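Local atomic coordinates of nickel-dependent hydrogenase large subunit (PDB entry 3MYR), a protein that catalyses the oxidation of molecular hydrogen at a nickel-iron centre, serving as the large subunit of a heterodimeric membrane-bound hydrogenase. Residues B[10-15]-B[544-549]; B[32-37]-B[330-335]; B[96-101]-B[202-207]; B[149-154]-B[187-192]; B[335-340]-B[347-352]. One frame throughout, in Å; residues are numbered along the deposited sequence.

Contact 1. Residues B[10-15]-B[544-549]; sequences ITRIEG and EILRTI
With CG1 opposite the carbonyl carbon (chi1 -61°) and a second bend at chi2 (-73°), I10 carries its terminal CD1 to within 4.0 Å of L546 CD2. The same first torsion sets the other branch opposite the backbone N, from where I10 CG2 meets I549 CG2 at 4.2 Å. The two approaches differ in direction: I10 and L546 slide past each other in opposite directions, whereas I10 and I549 cross at about a right angle. R12 completes the contact from the side of L546. A bend at chi3 (-62°) turns its guanidinium group so that R12 NH2 comes 4.1 Å from L546 CD1. The loop 10-15 joins strands 5-7 and 17-24 of the three-stranded antiparallel sheet, and these contacts set it against one side of helix 543-551, near the C-terminal end of the chain. On strand 17-24, L17 and I19 touch both I10 and I549, extending the apolar patch. The buried R12 head is well supplied with oxygen partners: NH1 forms a salt bridge to D115 and a hydrogen bond to L111 O, while NE and NH2 bond to Q46 O and A47 O of the small subunit. D115 would be expected to balance the buried positive charge. T11 O is hydrogen-bonded to H550 NE2, a polar tie between the loop and the same helix.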
# COMPACT_ATOMS: atom_id res chain seq x y z
N ILE B 10 -11.98 10.69 -3.32
CA ILE B 10 -10.81 10.75 -4.16
C ILE B 10 -10.56 9.30 -4.58
O ILE B 10 -10.36 8.43 -3.74
CB ILE B 10 -9.59 11.29 -3.32
CG1 ILE B 10 -9.93 12.73 -2.81
CG2 ILE B 10 -8.26 11.36 -4.18
CD1 ILE B 10 -9.87 13.78 -3.94
N THR B 11 -10.49 9.06 -5.87
CA THR B 11 -10.12 7.72 -6.33
C THR B 11 -8.66 7.69 -6.82
O THR B 11 -7.98 8.71 -6.84
CB THR B 11 -11.05 7.30 -7.46
OG1 THR B 11 -10.95 8.26 -8.52
CG2 THR B 11 -12.57 7.27 -6.94
N ARG B 12 -8.20 6.52 -7.22
CA ARG B 12 -6.81 6.36 -7.61
C ARG B 12 -5.87 6.81 -6.53
O ARG B 12 -4.83 7.43 -6.80
CB ARG B 12 -6.54 7.03 -8.97
CG ARG B 12 -7.01 6.05 -10.07
CD ARG B 12 -6.79 6.62 -11.47
NE ARG B 12 -7.55 7.86 -11.71
CZ ARG B 12 -7.03 9.07 -11.93
NH1 ARG B 12 -5.71 9.31 -11.93
NH2 ARG B 12 -7.84 10.09 -12.25
N ILE B 13 -6.27 6.54 -5.28
CA ILE B 13 -5.34 6.49 -4.17
C ILE B 13 -5.60 5.17 -3.45
O ILE B 13 -6.49 4.38 -3.84
CB ILE B 13 -5.62 7.69 -3.15
CG1 ILE B 13 -7.05 7.59 -2.56
CG2 ILE B 13 -5.50 8.99 -3.85
CD1 ILE B 13 -7.28 8.47 -1.31
N GLU B 14 -4.87 4.96 -2.37
CA GLU B 14 -5.27 3.92 -1.41
C GLU B 14 -6.15 4.55 -0.31
O GLU B 14 -5.80 5.59 0.23
CB GLU B 14 -4.03 3.31 -0.76
CG GLU B 14 -4.37 2.00 0.06
CD GLU B 14 -5.32 2.25 1.25
OE1 GLU B 14 -6.21 1.35 1.51
OE2 GLU B 14 -5.18 3.33 1.92
N GLY B 15 -7.30 3.97 -0.04
CA GLY B 15 -8.08 4.36 1.10
C GLY B 15 -9.03 5.51 0.86
O GLY B 15 -9.37 5.84 -0.27
N GLU B 544 -7.49 19.29 -11.60
CA GLU B 544 -6.33 19.98 -11.08
C GLU B 544 -6.09 19.60 -9.64
O GLU B 544 -4.96 19.57 -9.18
CB GLU B 544 -6.49 21.50 -11.16
CG GLU B 544 -6.73 22.07 -12.61
CD GLU B 544 -8.21 22.17 -13.02
OE1 GLU B 544 -8.54 22.99 -13.91
OE2 GLU B 544 -9.07 21.43 -12.50
N ILE B 545 -7.15 19.33 -8.89
CA ILE B 545 -6.99 18.86 -7.52
C ILE B 545 -6.32 17.47 -7.54
O ILE B 545 -5.34 17.22 -6.81
CB ILE B 545 -8.36 18.84 -6.81
CG1 ILE B 545 -8.72 20.27 -6.40
CG2 ILE B 545 -8.31 17.91 -5.56
CD1 ILE B 545 -10.19 20.39 -5.76
N LEU B 546 -6.82 16.59 -8.41
CA LEU B 546 -6.36 15.23 -8.47
C LEU B 546 -4.87 15.22 -8.84
O LEU B 546 -4.13 14.45 -8.29
CB LEU B 546 -7.17 14.42 -9.50
CG LEU B 546 -8.68 14.27 -9.20
CD1 LEU B 546 -9.33 13.39 -10.28
CD2 LEU B 546 -8.94 13.70 -7.84
N ARG B 547 -4.46 16.02 -9.81
CA ARG B 547 -3.05 15.96 -10.22
C ARG B 547 -2.12 16.17 -9.03
O ARG B 547 -1.16 15.46 -8.89
CB ARG B 547 -2.75 17.04 -11.28
CG ARG B 547 -3.16 16.63 -12.62
CD ARG B 547 -3.04 17.77 -13.65
NE ARG B 547 -3.46 17.27 -14.92
CZ ARG B 547 -3.31 17.86 -16.09
NH1 ARG B 547 -2.82 19.09 -16.18
NH2 ARG B 547 -3.72 17.23 -17.17
N THR B 548 -2.43 17.16 -8.19
CA THR B 548 -1.59 17.53 -7.07
C THR B 548 -1.76 16.56 -5.91
O THR B 548 -0.75 16.02 -5.37
CB THR B 548 -1.83 18.98 -6.64
OG1 THR B 548 -1.27 19.85 -7.62
CG2 THR B 548 -1.16 19.33 -5.27
N ILE B 549 -3.01 16.21 -5.61
CA ILE B 549 -3.21 15.24 -4.50
C ILE B 549 -2.51 13.89 -4.88
O ILE B 549 -1.78 13.34 -4.08
CB ILE B 549 -4.73 15.07 -4.14
CG1 ILE B 549 -5.31 16.33 -3.44
CG2 ILE B 549 -5.00 13.84 -3.26
CD1 ILE B 549 -4.54 16.85 -2.24

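Contact 2. Residues B[32-37]-B[330-335]; sequences YSSGTM and HSWYEY
The hydroxyl S34 OG, hydrogen-bonded to the backbone oxygen of Y373, lies beside the indole of W332, 4.1 Å from W332 CH2. S34 and G35 belong to strand 27-35, an outer strand of the three-stranded antiparallel sheet, while W332 sits in the long loop between strands 324-327 and 378-381. Within that loop W332 is the centre of an inverse gamma turn, whose bond from Y333 N to S331 O is weak at 3.0 Å. Leaving the turn with CG opposite the carbonyl carbon (chi1 -69°), the W332 side chain brings the benzo part of its indole to the strand. No hydrogen bond joins the two segments; the indole contributes carbon atoms to a neighbourhood in which S34 and G35 have polar partners in 373-375. G35 N is hydrogen-bonded to S374 OG, and G35 also has a backbone bond with W375. Beyond G35, T36 turns to the small subunit, where its OG1 is hydrogen-bonded to T87 O. The touching residues are all buried, and G35 is about 12 Å from the oxidized nickel-iron centre. The indole approaches both strand residues obliquely, with W332 CZ3 3.8 Å from G35 O.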
# COMPACT_ATOMS: atom_id res chain seq x y z
N TYR B 32 -9.15 21.61 2.62
CA TYR B 32 -9.25 20.77 3.82
C TYR B 32 -9.14 19.31 3.37
O TYR B 32 -9.77 18.91 2.37
CB TYR B 32 -10.57 21.00 4.58
CG TYR B 32 -10.73 22.43 4.95
CD1 TYR B 32 -10.37 22.89 6.23
CD2 TYR B 32 -11.21 23.35 4.02
CE1 TYR B 32 -10.48 24.23 6.56
CE2 TYR B 32 -11.34 24.72 4.35
CZ TYR B 32 -10.95 25.13 5.62
OH TYR B 32 -11.10 26.47 5.98
N SER B 33 -8.25 18.57 4.07
CA SER B 33 -7.95 17.16 3.80
C SER B 33 -8.56 16.32 4.94
O SER B 33 -8.29 16.56 6.13
CB SER B 33 -6.43 16.94 3.79
OG SER B 33 -6.19 15.55 3.63
N SER B 34 -9.43 15.37 4.59
CA SER B 34 -10.14 14.58 5.56
C SER B 34 -10.09 13.08 5.25
O SER B 34 -10.56 12.66 4.20
CB SER B 34 -11.61 14.99 5.53
OG SER B 34 -12.32 14.12 6.41
N GLY B 35 -9.54 12.29 6.18
CA GLY B 35 -9.53 10.80 6.11
C GLY B 35 -10.81 10.25 6.73
O GLY B 35 -11.14 10.63 7.85
N THR B 36 -11.56 9.42 5.99
CA THR B 36 -12.94 9.13 6.39
C THR B 36 -13.08 7.64 6.70
O THR B 36 -14.20 7.12 6.65
CB THR B 36 -14.00 9.58 5.31
OG1 THR B 36 -13.84 8.76 4.13
CG2 THR B 36 -13.80 11.09 4.85
N MET B 37 -11.98 6.98 7.14
CA MET B 37 -12.10 5.59 7.64
C MET B 37 -11.05 5.39 8.73
O MET B 37 -9.89 5.85 8.60
CB MET B 37 -11.96 4.56 6.51
CG MET B 37 -12.19 3.09 6.93
SD MET B 37 -10.73 2.30 7.71
CE MET B 37 -9.75 1.76 6.26
N HIS B 330 -7.76 19.40 15.23
CA HIS B 330 -8.78 19.25 14.16
C HIS B 330 -8.94 17.78 13.71
O HIS B 330 -9.22 17.53 12.54
CB HIS B 330 -8.43 20.12 12.95
CG HIS B 330 -8.70 21.58 13.19
ND1 HIS B 330 -7.70 22.48 13.51
CD2 HIS B 330 -9.87 22.26 13.25
CE1 HIS B 330 -8.24 23.68 13.67
NE2 HIS B 330 -9.55 23.58 13.51
N SER B 331 -8.84 16.85 14.67
CA SER B 331 -8.91 15.40 14.43
C SER B 331 -9.94 14.82 15.39
O SER B 331 -10.18 15.38 16.46
CB SER B 331 -7.55 14.74 14.70
OG SER B 331 -6.53 15.42 13.95
N TRP B 332 -10.51 13.68 15.01
CA TRP B 332 -11.58 13.05 15.77
C TRP B 332 -11.09 12.16 16.90
O TRP B 332 -11.40 10.95 16.93
CB TRP B 332 -12.47 12.31 14.79
CG TRP B 332 -13.23 13.26 13.91
CD1 TRP B 332 -13.90 14.38 14.32
CD2 TRP B 332 -13.47 13.14 12.50
NE1 TRP B 332 -14.54 14.98 13.25
CE2 TRP B 332 -14.29 14.25 12.12
CE3 TRP B 332 -13.15 12.16 11.54
CZ2 TRP B 332 -14.76 14.44 10.78
CZ3 TRP B 332 -13.59 12.35 10.18
CH2 TRP B 332 -14.40 13.48 9.84
N TYR B 333 -10.33 12.74 17.84
CA TYR B 333 -9.67 12.02 18.90
C TYR B 333 -9.82 12.85 20.19
O TYR B 333 -10.04 14.12 20.17
CB TYR B 333 -8.16 11.82 18.62
CG TYR B 333 -7.90 10.87 17.46
CD1 TYR B 333 -7.71 11.38 16.15
CD2 TYR B 333 -7.94 9.48 17.64
CE1 TYR B 333 -7.53 10.53 15.07
CE2 TYR B 333 -7.77 8.62 16.56
CZ TYR B 333 -7.60 9.15 15.26
OH TYR B 333 -7.38 8.32 14.16
N GLU B 334 -9.68 12.14 21.30
CA GLU B 334 -9.66 12.78 22.61
C GLU B 334 -8.29 12.48 23.29
O GLU B 334 -7.80 11.34 23.28
CB GLU B 334 -10.83 12.19 23.41
CG GLU B 334 -11.33 13.02 24.56
CD GLU B 334 -12.17 14.22 24.12
OE1 GLU B 334 -11.96 15.30 24.69
OE2 GLU B 334 -13.05 14.09 23.23
N TYR B 335 -7.64 13.51 23.80
CA TYR B 335 -6.41 13.36 24.58
C TYR B 335 -6.76 13.68 26.04
O TYR B 335 -7.30 14.74 26.34
CB TYR B 335 -5.34 14.38 24.13
CG TYR B 335 -4.52 14.04 22.91
CD1 TYR B 335 -4.66 12.81 22.24
CD2 TYR B 335 -3.60 14.98 22.40
CE1 TYR B 335 -3.89 12.52 21.10
CE2 TYR B 335 -2.82 14.69 21.27
CZ TYR B 335 -2.97 13.45 20.65
OH TYR B 335 -2.19 13.14 19.59

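Contact 3. Residues B[96-101]-B[202-207]; sequences IGAQYI and AKFHAI
H205 points its imidazole at helix 86-112 and meets Q99 edge-on. The amide of Q99 lies nearly coplanar with the ring, 27° off, while the side chains cross at about a right angle. With CG anti to the backbone N (chi1 170°) and a bend at chi2, Q99 brings OE1 to the ring edge, 3.4 Å from H205 CE1. Q99 CB lies in the ring plane too, 3.7 Å from the same CE1. The A98 methyl, CB, is 3.5 Å from F204 CD2 and 3.8 Å from H205 NE2, oblique to each ring. The short helix 203-209 packs almost antiparallel to helix 86-112 in the helical core, the segment axes 9.9 Å apart at 156°. Here the side chain of Q99 is about 7 Å from the bound nickel-iron centre (NFV). Its NE2 is hydrogen-bonded to D103, consistent with the amide being turned so that OE1 faces the imidazole. H205 itself is held at both nitrogens, NE2 by M95 O and ND1 by N212 OD1. A leucine in place of H205 would probably leave M95 O and N212 OD1 without this partner and set the Q99 oxygen against an apolar group. F204 also packs its ring against F208 and M249.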
# COMPACT_ATOMS: atom_id res chain seq x y z
N ILE B 96 13.15 -4.10 0.58
CA ILE B 96 12.71 -2.70 0.60
C ILE B 96 12.85 -2.08 -0.78
O ILE B 96 11.92 -1.48 -1.29
CB ILE B 96 13.48 -1.84 1.65
CG1 ILE B 96 13.14 -2.32 3.05
CG2 ILE B 96 13.25 -0.26 1.45
CD1 ILE B 96 14.20 -1.82 4.11
N GLY B 97 14.00 -2.26 -1.42
CA GLY B 97 14.21 -1.72 -2.80
C GLY B 97 13.14 -2.31 -3.74
O GLY B 97 12.53 -1.57 -4.51
N ALA B 98 12.90 -3.61 -3.67
CA ALA B 98 11.87 -4.24 -4.56
C ALA B 98 10.53 -3.60 -4.31
O ALA B 98 9.72 -3.43 -5.26
CB ALA B 98 11.74 -5.77 -4.32
N GLN B 99 10.24 -3.25 -3.04
CA GLN B 99 8.91 -2.66 -2.74
C GLN B 99 8.78 -1.23 -3.34
O GLN B 99 7.72 -0.83 -3.86
CB GLN B 99 8.70 -2.60 -1.20
CG GLN B 99 7.46 -1.79 -0.79
CD GLN B 99 6.15 -2.39 -1.39
OE1 GLN B 99 6.06 -3.58 -1.57
NE2 GLN B 99 5.15 -1.53 -1.70
N TYR B 100 9.82 -0.39 -3.16
CA TYR B 100 9.84 0.91 -3.77
C TYR B 100 9.57 0.84 -5.26
O TYR B 100 8.78 1.63 -5.81
CB TYR B 100 11.25 1.55 -3.65
CG TYR B 100 11.36 2.45 -2.47
CD1 TYR B 100 11.54 1.93 -1.17
CD2 TYR B 100 11.41 3.82 -2.64
CE1 TYR B 100 11.75 2.76 -0.05
CE2 TYR B 100 11.62 4.65 -1.54
CZ TYR B 100 11.84 4.14 -0.26
OH TYR B 100 12.09 5.05 0.82
N ILE B 101 10.30 -0.02 -5.94
CA ILE B 101 10.24 -0.04 -7.42
C ILE B 101 8.85 -0.49 -7.87
O ILE B 101 8.23 0.14 -8.69
CB ILE B 101 11.33 -0.93 -7.92
CG1 ILE B 101 12.65 -0.16 -7.63
CG2 ILE B 101 11.24 -1.11 -9.45
CD1 ILE B 101 13.78 -1.16 -7.48
N ALA B 202 6.61 -8.94 -8.19
CA ALA B 202 6.12 -9.37 -6.90
C ALA B 202 6.67 -10.73 -6.47
O ALA B 202 6.61 -11.07 -5.27
CB ALA B 202 4.60 -9.43 -6.92
N LYS B 203 7.14 -11.54 -7.42
CA LYS B 203 7.75 -12.86 -7.07
C LYS B 203 8.99 -12.69 -6.20
O LYS B 203 9.38 -13.61 -5.49
CB LYS B 203 8.20 -13.56 -8.39
CG LYS B 203 7.00 -14.00 -9.23
CD LYS B 203 7.49 -14.65 -10.49
CE LYS B 203 6.25 -15.13 -11.28
NZ LYS B 203 6.88 -15.63 -12.56
N PHE B 204 9.61 -11.50 -6.27
CA PHE B 204 10.80 -11.25 -5.45
C PHE B 204 10.45 -11.33 -3.94
O PHE B 204 11.15 -12.00 -3.18
CB PHE B 204 11.31 -9.81 -5.73
CG PHE B 204 12.71 -9.51 -5.20
CD1 PHE B 204 13.83 -9.67 -6.01
CD2 PHE B 204 12.88 -9.03 -3.90
CE1 PHE B 204 15.11 -9.30 -5.56
CE2 PHE B 204 14.17 -8.74 -3.42
CZ PHE B 204 15.28 -8.83 -4.28
N HIS B 205 9.44 -10.60 -3.49
CA HIS B 205 9.00 -10.77 -2.10
C HIS B 205 8.54 -12.22 -1.76
O HIS B 205 8.70 -12.67 -0.61
CB HIS B 205 7.85 -9.81 -1.78
CG HIS B 205 8.29 -8.39 -1.65
ND1 HIS B 205 7.41 -7.35 -1.41
CD2 HIS B 205 9.54 -7.85 -1.66
CE1 HIS B 205 8.10 -6.24 -1.21
NE2 HIS B 205 9.39 -6.51 -1.38
N ALA B 206 8.05 -12.96 -2.74
CA ALA B 206 7.55 -14.31 -2.40
C ALA B 206 8.73 -15.24 -2.12
O ALA B 206 8.70 -16.05 -1.20
CB ALA B 206 6.67 -14.85 -3.55
N ILE B 207 9.83 -15.03 -2.85
CA ILE B 207 11.00 -15.86 -2.60
C ILE B 207 11.56 -15.71 -1.16
O ILE B 207 11.71 -16.68 -0.45
CB ILE B 207 12.08 -15.64 -3.67
CG1 ILE B 207 11.59 -16.15 -5.02
CG2 ILE B 207 13.46 -16.35 -3.24
CD1 ILE B 207 12.55 -15.74 -6.23

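Contact 4. Residues B[149-154]-B[187-192]; sequences ADTQKR and AVAHYL
No ring, amide or other flat group takes part where T151 meets V188, A189 and L192; the nearby rings of helix 181-201 are engaged with other partners, Y191 edge-to-face with H110 and H190 against W140 with the planes at about 85°. The contact centres instead on one methyl. T151 CG2 stands anti to the backbone N and reaches L192 CD1 tip to tip at 4.1 Å. On the neighbouring turn it lies 4.2 Å from A189 CA, where the small alanine lets it approach the backbone, and V188 CG1 adds a looser contact, 4.4 Å from T151 CG2. The chi1 of T151 (-60°) places the hydroxyl beside the backbone N, and T151 OG1 is hydrogen-bonded back to Y147 O, one turn earlier in its own helix. A water joins the two helices: it donates to T151 OG1 at 3.1 Å and, weakly, to A189 O. The two helical segments cross almost perpendicularly, 85° between directions with axes 10.2 Å apart. Farther along helix 145-160, R154 NH2 forms salt bridges with D31 and D35 of the small subunit, while helix 181-201 packs through H190 against helix 236-265 and helix 145-160 meets helix 127-137 through A149 and P127.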
# COMPACT_ATOMS: atom_id res chain seq x y z
N ALA B 149 -1.21 -0.41 -32.86
CA ALA B 149 -2.49 -0.50 -33.57
C ALA B 149 -3.34 -1.57 -32.86
O ALA B 149 -4.52 -1.38 -32.66
CB ALA B 149 -2.29 -0.92 -35.10
N ASP B 150 -2.73 -2.69 -32.46
CA ASP B 150 -3.49 -3.76 -31.73
C ASP B 150 -3.91 -3.31 -30.34
O ASP B 150 -5.02 -3.53 -29.93
CB ASP B 150 -2.75 -5.11 -31.72
CG ASP B 150 -2.57 -5.73 -33.22
OD1 ASP B 150 -1.82 -6.76 -33.43
OD2 ASP B 150 -3.13 -5.15 -34.22
N THR B 151 -3.06 -2.57 -29.64
CA THR B 151 -3.47 -2.00 -28.36
C THR B 151 -4.61 -0.99 -28.53
O THR B 151 -5.63 -1.05 -27.84
CB THR B 151 -2.28 -1.25 -27.70
OG1 THR B 151 -1.23 -2.20 -27.49
CG2 THR B 151 -2.65 -0.68 -26.38
N GLN B 152 -4.44 -0.07 -29.46
CA GLN B 152 -5.49 0.91 -29.73
C GLN B 152 -6.84 0.23 -30.06
O GLN B 152 -7.93 0.63 -29.58
CB GLN B 152 -5.02 1.82 -30.89
CG GLN B 152 -6.03 2.88 -31.33
CD GLN B 152 -5.47 3.73 -32.45
OE1 GLN B 152 -5.15 4.92 -32.26
NE2 GLN B 152 -5.22 3.10 -33.59
N LYS B 153 -6.80 -0.80 -30.90
CA LYS B 153 -8.02 -1.49 -31.27
C LYS B 153 -8.75 -2.15 -30.08
O LYS B 153 -10.00 -2.08 -29.97
CB LYS B 153 -7.74 -2.48 -32.38
CG LYS B 153 -8.82 -3.54 -32.49
CD LYS B 153 -9.65 -3.44 -33.82
CE LYS B 153 -8.87 -4.05 -35.03
NZ LYS B 153 -7.68 -4.89 -34.58
N ARG B 154 -8.00 -2.71 -29.14
CA ARG B 154 -8.64 -3.30 -27.98
C ARG B 154 -9.33 -2.18 -27.17
O ARG B 154 -10.41 -2.37 -26.60
CB ARG B 154 -7.60 -3.92 -27.02
CG ARG B 154 -7.18 -5.27 -27.35
CD ARG B 154 -6.33 -5.87 -26.18
NE ARG B 154 -7.09 -6.73 -25.30
CZ ARG B 154 -6.53 -7.40 -24.28
NH1 ARG B 154 -5.22 -7.25 -24.03
NH2 ARG B 154 -7.27 -8.19 -23.51
N ALA B 187 1.46 5.90 -23.54
CA ALA B 187 1.25 5.76 -22.10
C ALA B 187 0.24 4.68 -21.76
O ALA B 187 0.42 3.95 -20.79
CB ALA B 187 0.80 7.08 -21.53
N VAL B 188 -0.85 4.59 -22.52
CA VAL B 188 -1.81 3.52 -22.32
C VAL B 188 -1.16 2.13 -22.54
O VAL B 188 -1.41 1.20 -21.78
CB VAL B 188 -2.99 3.68 -23.35
CG1 VAL B 188 -3.77 2.40 -23.47
CG2 VAL B 188 -3.93 4.84 -22.89
N ALA B 189 -0.37 1.97 -23.62
CA ALA B 189 0.33 0.71 -23.82
C ALA B 189 1.25 0.44 -22.61
O ALA B 189 1.35 -0.70 -22.15
CB ALA B 189 1.18 0.79 -25.07
N HIS B 190 1.93 1.46 -22.13
CA HIS B 190 2.85 1.23 -21.00
C HIS B 190 2.13 0.91 -19.70
O HIS B 190 2.64 0.14 -18.87
CB HIS B 190 3.78 2.42 -20.80
CG HIS B 190 4.73 2.64 -21.93
ND1 HIS B 190 4.91 1.71 -22.96
CD2 HIS B 190 5.58 3.65 -22.18
CE1 HIS B 190 5.81 2.19 -23.81
NE2 HIS B 190 6.26 3.33 -23.34
N TYR B 191 0.97 1.54 -19.52
CA TYR B 191 0.07 1.19 -18.41
C TYR B 191 -0.19 -0.32 -18.40
O TYR B 191 -0.15 -0.98 -17.34
CB TYR B 191 -1.23 1.99 -18.60
CG TYR B 191 -2.37 1.76 -17.60
CD1 TYR B 191 -2.75 2.78 -16.69
CD2 TYR B 191 -3.15 0.61 -17.65
CE1 TYR B 191 -3.86 2.63 -15.82
CE2 TYR B 191 -4.22 0.41 -16.75
CZ TYR B 191 -4.61 1.44 -15.87
OH TYR B 191 -5.70 1.25 -15.02
N LEU B 192 -0.45 -0.88 -19.56
CA LEU B 192 -0.75 -2.31 -19.64
C LEU B 192 0.52 -3.16 -19.44
O LEU B 192 0.47 -4.21 -18.81
CB LEU B 192 -1.38 -2.64 -21.00
CG LEU B 192 -2.83 -2.13 -21.16
CD1 LEU B 192 -3.21 -2.23 -22.59
CD2 LEU B 192 -3.85 -2.91 -20.30
O HOH W 1 -0.18 -2.61 -24.61

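Contact 5. Residues B[335-340]-B[347-352]; sequences YSVGND and EGQTNL
Q349 uses both ends of its amide on S336, which stands in a type I beta turn running from Y335 to G338. The Q349 chain, extended beyond CG (chi2 179°), carries the amide to S336. Its oxygen accepts the backbone hydrogen of the turn, S336 N to Q349 OE1 at 2.9 Å and nearly straight (173°), with the donor tilted 17° out of the carbonyl plane. Its nitrogen gives a more bent bond to the hydroxyl, Q349 NE2 to S336 OG, also 2.9 Å. The turn closes with G338 N on Y335 O, and Y335 N is taken by N339 OD1 at 2.8 Å. A water links the segments, accepting from Q349 N and donating to Y335 OH, which is also hydrogen-bonded to E326 O. Shortening Q349 to an alanine is likely to leave S336 N without its acceptor and S336 OG without the amide donor. Nearby, T350 OG1 is hydrogen-bonded to E42, a magnesium ligand. Q349 O, bonded to K377 NZ, lies near the ring plane of the tyrosine, 3.5 Å from Y335 CE1 at its edge.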
# COMPACT_ATOMS: atom_id res chain seq x y z
N TYR B 335 -7.64 13.51 23.80
CA TYR B 335 -6.41 13.36 24.58
C TYR B 335 -6.76 13.68 26.04
O TYR B 335 -7.30 14.74 26.34
CB TYR B 335 -5.34 14.38 24.13
CG TYR B 335 -4.52 14.04 22.91
CD1 TYR B 335 -4.66 12.81 22.24
CD2 TYR B 335 -3.60 14.98 22.40
CE1 TYR B 335 -3.89 12.52 21.10
CE2 TYR B 335 -2.82 14.69 21.27
CZ TYR B 335 -2.97 13.45 20.65
OH TYR B 335 -2.19 13.14 19.59
N SER B 336 -6.36 12.80 26.95
CA SER B 336 -6.56 13.02 28.38
C SER B 336 -5.76 14.21 28.87
O SER B 336 -6.11 14.80 29.87
CB SER B 336 -6.16 11.76 29.17
OG SER B 336 -4.79 11.58 29.05
N VAL B 337 -4.70 14.62 28.15
CA VAL B 337 -3.96 15.81 28.60
C VAL B 337 -4.60 17.10 28.09
O VAL B 337 -4.15 18.19 28.42
CB VAL B 337 -2.45 15.74 28.23
CG1 VAL B 337 -1.76 14.52 28.97
CG2 VAL B 337 -2.26 15.60 26.70
N GLY B 338 -5.66 16.99 27.28
CA GLY B 338 -6.25 18.19 26.67
C GLY B 338 -6.04 18.18 25.17
O GLY B 338 -4.95 17.82 24.70
N ASN B 339 -7.11 18.49 24.43
CA ASN B 339 -7.13 18.35 22.96
C ASN B 339 -6.37 19.39 22.19
O ASN B 339 -6.32 19.37 20.97
CB ASN B 339 -8.57 18.29 22.46
CG ASN B 339 -9.29 17.07 22.98
OD1 ASN B 339 -8.66 16.06 23.38
ND2 ASN B 339 -10.62 17.19 23.10
N ASP B 340 -5.74 20.29 22.93
CA ASP B 340 -4.86 21.29 22.34
C ASP B 340 -3.36 20.94 22.50
O ASP B 340 -2.52 21.62 21.95
CB ASP B 340 -5.18 22.69 22.94
CG ASP B 340 -4.94 22.75 24.48
OD1 ASP B 340 -4.82 23.90 25.02
OD2 ASP B 340 -4.94 21.69 25.18
N GLU B 347 4.21 8.64 24.11
CA GLU B 347 3.09 8.98 25.00
C GLU B 347 1.78 9.18 24.21
O GLU B 347 0.81 9.75 24.72
CB GLU B 347 3.42 10.27 25.73
CG GLU B 347 4.61 10.09 26.64
CD GLU B 347 5.15 11.43 27.16
OE1 GLU B 347 5.23 11.57 28.40
OE2 GLU B 347 5.50 12.33 26.32
N GLY B 348 1.75 8.62 23.00
CA GLY B 348 0.61 8.84 22.07
C GLY B 348 -0.63 8.26 22.67
O GLY B 348 -0.55 7.32 23.46
N GLN B 349 -1.78 8.73 22.21
CA GLN B 349 -3.06 8.17 22.68
C GLN B 349 -3.97 8.10 21.48
O GLN B 349 -3.91 9.02 20.63
CB GLN B 349 -3.73 9.12 23.71
CG GLN B 349 -2.98 9.28 25.02
CD GLN B 349 -3.70 10.27 25.97
OE1 GLN B 349 -4.93 10.44 25.91
NE2 GLN B 349 -2.94 10.88 26.87
N THR B 350 -4.80 7.05 21.42
CA THR B 350 -5.66 6.81 20.26
C THR B 350 -7.05 6.48 20.83
O THR B 350 -7.39 5.31 21.03
CB THR B 350 -5.09 5.69 19.31
OG1 THR B 350 -3.76 6.05 18.91
CG2 THR B 350 -5.92 5.59 18.04
N ASN B 351 -7.75 7.54 21.26
CA ASN B 351 -9.10 7.40 21.81
C ASN B 351 -10.06 8.02 20.78
O ASN B 351 -10.05 9.23 20.59
CB ASN B 351 -9.25 8.16 23.15
CG ASN B 351 -8.18 7.74 24.19
OD1 ASN B 351 -8.04 6.57 24.50
ND2 ASN B 351 -7.42 8.70 24.70
N LEU B 352 -10.83 7.20 20.09
CA LEU B 352 -11.63 7.66 18.93
C LEU B 352 -12.81 8.50 19.42
O LEU B 352 -13.54 8.05 20.28
CB LEU B 352 -12.19 6.47 18.13
CG LEU B 352 -11.23 5.35 17.71
CD1 LEU B 352 -11.89 4.40 16.67
CD2 LEU B 352 -10.02 5.97 17.07
O HOH W 2 -1.05 10.54 19.93

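Along the chain the contacts are nested: contact 4 lies within contact 3, contact 3 within contact 2, and contact 1 encloses all the others by joining an N-terminal loop to helix 543-551. Contact 5 follows contact 2 in the same long loop between strands 324-327 and 378-381; they share Y335 and their centres are 13 Å apart. Contacts 1 and 2 involve the three-stranded sheet, their centres 18 Å apart. Contacts 3 and 4 belong to the helical part, on the consecutive helices 203-209 and 181-201. Contacts 4 and 5 are 51 Å apart between centres. Contact 3 lies near the nickel-iron centre, about 7 Å from the Q99 side chain, and contact 5 near the magnesium ion, about 8 Å from the Y335 side chain.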